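Long-range contact in exodeoxyribonuclease III (Methanosarcina mazei, PDB 5J8N), which probably cleaves DNA at abasic sites and trims double-stranded DNA from its 3' ends, using magnesium or manganese ions: residues G143-H156 against W219-R231. The protein carries 3 engineered substitutions. Residues are numbered along the deposited sequence; the frame is centred on the assembly and turned at random.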
# COMPACT_ATOMS: atom_id res chain seq x y z
N GLY A 143 -4.19 -5.59 21.12
CA GLY A 143 -4.01 -4.19 21.50
C GLY A 143 -2.96 -3.50 20.62
O GLY A 143 -2.58 -2.38 20.95
N LYS A 144 -2.50 -4.10 19.54
CA LYS A 144 -1.59 -3.40 18.66
C LYS A 144 -2.29 -2.20 18.06
O LYS A 144 -3.51 -2.21 17.83
CB LYS A 144 -1.09 -4.32 17.53
CG LYS A 144 -0.29 -5.51 17.98
CD LYS A 144 0.87 -5.14 18.84
CE LYS A 144 1.73 -6.36 19.12
NZ LYS A 144 2.87 -6.06 20.04
N LYS A 145 -1.49 -1.19 17.71
CA LYS A 145 -1.91 -0.05 16.87
C LYS A 145 -1.46 -0.38 15.49
O LYS A 145 -0.24 -0.53 15.28
CB LYS A 145 -1.29 1.27 17.40
CG LYS A 145 -1.94 1.74 18.73
CD LYS A 145 -0.87 1.95 19.82
CE LYS A 145 -0.24 3.34 19.70
NZ LYS A 145 1.10 3.52 20.41
N LEU A 146 -2.37 -0.49 14.53
CA LEU A 146 -2.06 -0.96 13.19
C LEU A 146 -2.13 0.13 12.17
O LEU A 146 -3.14 0.83 12.06
CB LEU A 146 -3.05 -2.05 12.77
CG LEU A 146 -2.84 -3.33 13.59
CD1 LEU A 146 -4.11 -4.16 13.64
CD2 LEU A 146 -1.70 -4.13 13.01
N VAL A 147 -1.08 0.22 11.34
CA VAL A 147 -1.06 1.07 10.17
C VAL A 147 -0.90 0.10 9.01
O VAL A 147 0.05 -0.71 9.02
CB VAL A 147 0.11 2.07 10.21
CG1 VAL A 147 0.15 2.90 8.93
CG2 VAL A 147 -0.04 2.95 11.38
N ILE A 148 -1.79 0.16 8.03
CA ILE A 148 -1.74 -0.73 6.88
C ILE A 148 -1.69 0.10 5.64
O ILE A 148 -2.63 0.84 5.32
CB ILE A 148 -2.97 -1.66 6.82
CG1 ILE A 148 -3.07 -2.46 8.14
CG2 ILE A 148 -2.88 -2.60 5.62
CD1 ILE A 148 -4.35 -2.15 8.93
N CYS A 149 -0.60 -0.00 4.90
CA CYS A 149 -0.55 0.81 3.66
C CYS A 149 -0.34 -0.11 2.48
O CYS A 149 0.33 -1.17 2.56
CB CYS A 149 0.58 1.84 3.71
SG CYS A 149 2.26 1.21 3.94
N GLY A 150 -0.81 0.38 1.34
CA GLY A 150 -0.44 -0.28 0.10
C GLY A 150 -1.54 -0.19 -0.91
O GLY A 150 -2.46 0.65 -0.86
N ASP A 151 -1.39 -1.05 -1.92
CA ASP A 151 -2.23 -1.07 -3.11
C ASP A 151 -3.26 -2.14 -2.89
O ASP A 151 -2.94 -3.34 -2.95
CB ASP A 151 -1.34 -1.34 -4.30
CG ASP A 151 -2.06 -1.51 -5.58
OD1 ASP A 151 -3.29 -1.35 -5.64
OD2 ASP A 151 -1.37 -1.83 -6.59
N VAL A 152 -4.48 -1.70 -2.61
CA VAL A 152 -5.59 -2.62 -2.33
C VAL A 152 -6.13 -3.18 -3.65
O VAL A 152 -6.85 -4.18 -3.65
CB VAL A 152 -6.65 -1.83 -1.53
CG1 VAL A 152 -7.92 -2.64 -1.29
CG2 VAL A 152 -6.03 -1.38 -0.20
N ASN A 153 -5.85 -2.51 -4.78
CA ASN A 153 -6.36 -2.96 -6.09
C ASN A 153 -7.88 -2.98 -6.16
O ASN A 153 -8.45 -3.66 -7.03
CB ASN A 153 -5.75 -4.32 -6.51
CG ASN A 153 -4.55 -4.16 -7.41
OD1 ASN A 153 -4.62 -3.43 -8.40
ND2 ASN A 153 -3.42 -4.74 -7.02
N THR A 154 -8.52 -2.14 -5.33
CA THR A 154 -9.97 -1.93 -5.37
C THR A 154 -10.28 -0.49 -5.04
O THR A 154 -9.62 0.07 -4.14
CB THR A 154 -10.70 -2.87 -4.33
OG1 THR A 154 -10.43 -4.24 -4.67
CG2 THR A 154 -12.21 -2.68 -4.35
N ALA A 155 -11.23 0.10 -5.78
CA ALA A 155 -11.79 1.41 -5.45
C ALA A 155 -13.02 1.16 -4.60
O ALA A 155 -13.95 0.49 -5.04
CB ALA A 155 -12.15 2.18 -6.77
N HIS A 156 -13.03 1.73 -3.39
CA HIS A 156 -14.03 1.33 -2.41
C HIS A 156 -15.44 1.73 -2.83
O HIS A 156 -16.38 0.90 -2.84
CB HIS A 156 -13.67 1.94 -1.06
CG HIS A 156 -14.54 1.49 0.06
ND1 HIS A 156 -14.52 2.11 1.29
CD2 HIS A 156 -15.47 0.51 0.14
CE1 HIS A 156 -15.40 1.52 2.08
NE2 HIS A 156 -15.99 0.54 1.41
N TRP A 219 -8.43 6.08 -10.54
CA TRP A 219 -9.02 5.23 -9.50
C TRP A 219 -8.23 5.45 -8.25
O TRP A 219 -7.01 5.55 -8.34
CB TRP A 219 -8.92 3.74 -9.88
CG TRP A 219 -9.57 3.26 -11.13
CD1 TRP A 219 -9.47 3.78 -12.40
CD2 TRP A 219 -10.34 2.06 -11.24
NE1 TRP A 219 -10.16 2.99 -13.29
CE2 TRP A 219 -10.70 1.93 -12.60
CE3 TRP A 219 -10.77 1.09 -10.31
CZ2 TRP A 219 -11.47 0.84 -13.07
CZ3 TRP A 219 -11.54 -0.01 -10.79
CH2 TRP A 219 -11.86 -0.11 -12.15
N ARG A 220 -8.87 5.43 -7.08
CA ARG A 220 -8.12 5.41 -5.81
C ARG A 220 -7.97 3.96 -5.38
O ARG A 220 -8.91 3.33 -4.87
CB ARG A 220 -8.84 6.24 -4.75
CG ARG A 220 -7.91 6.54 -3.58
CD ARG A 220 -8.51 7.62 -2.63
NE ARG A 220 -9.76 7.14 -2.00
CZ ARG A 220 -9.88 6.69 -0.75
NH1 ARG A 220 -11.07 6.28 -0.29
NH2 ARG A 220 -8.84 6.69 0.10
N LEU A 221 -6.79 3.40 -5.66
CA LEU A 221 -6.45 2.01 -5.35
C LEU A 221 -5.53 1.88 -4.16
O LEU A 221 -5.34 0.78 -3.65
CB LEU A 221 -5.75 1.34 -6.54
CG LEU A 221 -6.55 1.41 -7.86
CD1 LEU A 221 -5.79 0.69 -8.95
CD2 LEU A 221 -7.93 0.72 -7.66
N ASP A 222 -4.91 3.01 -3.76
CA ASP A 222 -3.86 2.99 -2.73
C ASP A 222 -4.38 3.72 -1.53
O ASP A 222 -4.96 4.80 -1.63
CB ASP A 222 -2.59 3.67 -3.28
CG ASP A 222 -2.13 2.97 -4.52
OD1 ASP A 222 -1.44 1.92 -4.38
OD2 ASP A 222 -2.50 3.41 -5.62
N TYR A 223 -4.11 3.14 -0.34
CA TYR A 223 -4.73 3.60 0.90
C TYR A 223 -3.74 3.49 2.05
O TYR A 223 -2.78 2.70 1.98
CB TYR A 223 -5.93 2.72 1.26
CG TYR A 223 -7.05 2.62 0.26
CD1 TYR A 223 -6.92 1.83 -0.89
CD2 TYR A 223 -8.28 3.22 0.51
CE1 TYR A 223 -7.96 1.70 -1.80
CE2 TYR A 223 -9.35 3.11 -0.41
CZ TYR A 223 -9.16 2.30 -1.53
OH TYR A 223 -10.24 2.15 -2.39
N VAL A 224 -4.00 4.25 3.10
CA VAL A 224 -3.40 3.91 4.39
C VAL A 224 -4.54 3.78 5.35
O VAL A 224 -5.33 4.72 5.57
CB VAL A 224 -2.33 4.91 4.90
CG1 VAL A 224 -1.66 4.35 6.14
CG2 VAL A 224 -1.28 5.23 3.82
N PHE A 225 -4.69 2.61 5.96
CA PHE A 225 -5.69 2.35 6.98
C PHE A 225 -5.07 2.37 8.35
O PHE A 225 -3.88 2.04 8.50
CB PHE A 225 -6.34 0.98 6.77
CG PHE A 225 -6.87 0.77 5.39
CD1 PHE A 225 -8.11 1.31 5.02
CD2 PHE A 225 -6.14 0.07 4.48
CE1 PHE A 225 -8.62 1.10 3.71
CE2 PHE A 225 -6.63 -0.15 3.17
CZ PHE A 225 -7.87 0.40 2.80
N VAL A 226 -5.84 2.79 9.32
CA VAL A 226 -5.38 2.68 10.74
C VAL A 226 -6.45 2.01 11.55
O VAL A 226 -7.65 2.18 11.31
CB VAL A 226 -4.99 4.03 11.36
CG1 VAL A 226 -3.80 4.66 10.56
CG2 VAL A 226 -6.19 5.01 11.46
N SER A 227 -6.04 1.23 12.53
CA SER A 227 -6.99 0.77 13.54
C SER A 227 -7.55 1.98 14.29
O SER A 227 -6.90 3.02 14.42
CB SER A 227 -6.33 -0.21 14.50
OG SER A 227 -5.09 0.32 14.96
N GLU A 228 -8.78 1.84 14.76
CA GLU A 228 -9.48 2.93 15.42
C GLU A 228 -8.71 3.53 16.58
O GLU A 228 -8.83 4.73 16.84
CB GLU A 228 -10.86 2.41 15.92
CG GLU A 228 -11.59 3.31 16.91
CD GLU A 228 -12.06 4.58 16.27
OE1 GLU A 228 -12.17 5.60 17.00
OE2 GLU A 228 -12.34 4.54 15.05
N ASN A 229 -7.93 2.69 17.28
CA ASN A 229 -7.17 3.21 18.41
C ASN A 229 -6.09 4.24 17.98
O ASN A 229 -5.59 4.96 18.86
CB ASN A 229 -6.52 2.10 19.24
CG ASN A 229 -5.59 1.21 18.43
OD1 ASN A 229 -5.25 1.49 17.29
ND2 ASN A 229 -5.15 0.11 19.06
N LEU A 230 -5.83 4.40 16.68
CA LEU A 230 -4.91 5.44 16.19
C LEU A 230 -5.61 6.73 15.70
O LEU A 230 -4.93 7.67 15.27
CB LEU A 230 -4.07 4.87 15.06
CG LEU A 230 -2.92 3.97 15.51
CD1 LEU A 230 -2.28 3.31 14.31
CD2 LEU A 230 -1.85 4.81 16.22
N ARG A 231 -6.92 6.82 15.86
CA ARG A 231 -7.67 7.98 15.31
C ARG A 231 -7.07 9.31 15.73
O ARG A 231 -6.84 10.14 14.83
CB ARG A 231 -9.14 7.93 15.75
CG ARG A 231 -9.97 9.13 15.27
CD ARG A 231 -11.37 9.10 15.90
NE ARG A 231 -12.18 7.96 15.45
CZ ARG A 231 -12.83 7.95 14.29
NH1 ARG A 231 -12.72 9.01 13.49
NH2 ARG A 231 -13.56 6.90 13.93
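Tyr-223 and Val-152 meet at the tightly packed end of this antiparallel strand pair, a worked example of how strand pairing brings acidic side chains together. Strands 146-149 and 222-227 are joined by reciprocal backbone bonds between Ile-148 and Phe-225, continued past the strand by Gly-150 with Tyr-223. CG2 of Val-152 comes within 3.4 Å of Tyr-223 CD1, and the same methyl reaches the edge of the Phe-225 ring, in its plane, 3.6 Å from CE2. With CG set anti to its carbonyl carbon (chi1 -58°), the Tyr-223 ring reaches across to the loop 152-156. There its OH donates to Thr-154 O at 2.8 Å, in the plane of the ring, and accepts a weak bond from His-156 N. A phenylalanine in place of Tyr-223 would probably leave the buried Thr-154 O without this donor and the loop freer to shift.

On the sheet face of Val-147 and Val-224, CG1 meets CG1 at 3.6 Å, and strand 251-256 packs over these side chains. The solvent side is confined to exposed Asn-229, whose ND2 meets Lys-144 O from above the carbonyl plane, and to partly exposed Lys-144 and Lys-145; buried Ser-227 OG still accepts Leu-146 N almost straight (174°).

Asp-151, just past strand 146-149, faces Asp-222, which starts 222-227, as a non-hydrogen-bonded pair, OD1 to OD1 4.0 Å. OD2 of Asp-151 is hydrogen-bonded to Asn-10 ND2, that of Asp-222 to His-248 ND1 and Ser-204 OG. Such facing acids are characteristic of the predicted metal-dependent active site of the DNase I-like fold in AP/ExoA nucleases.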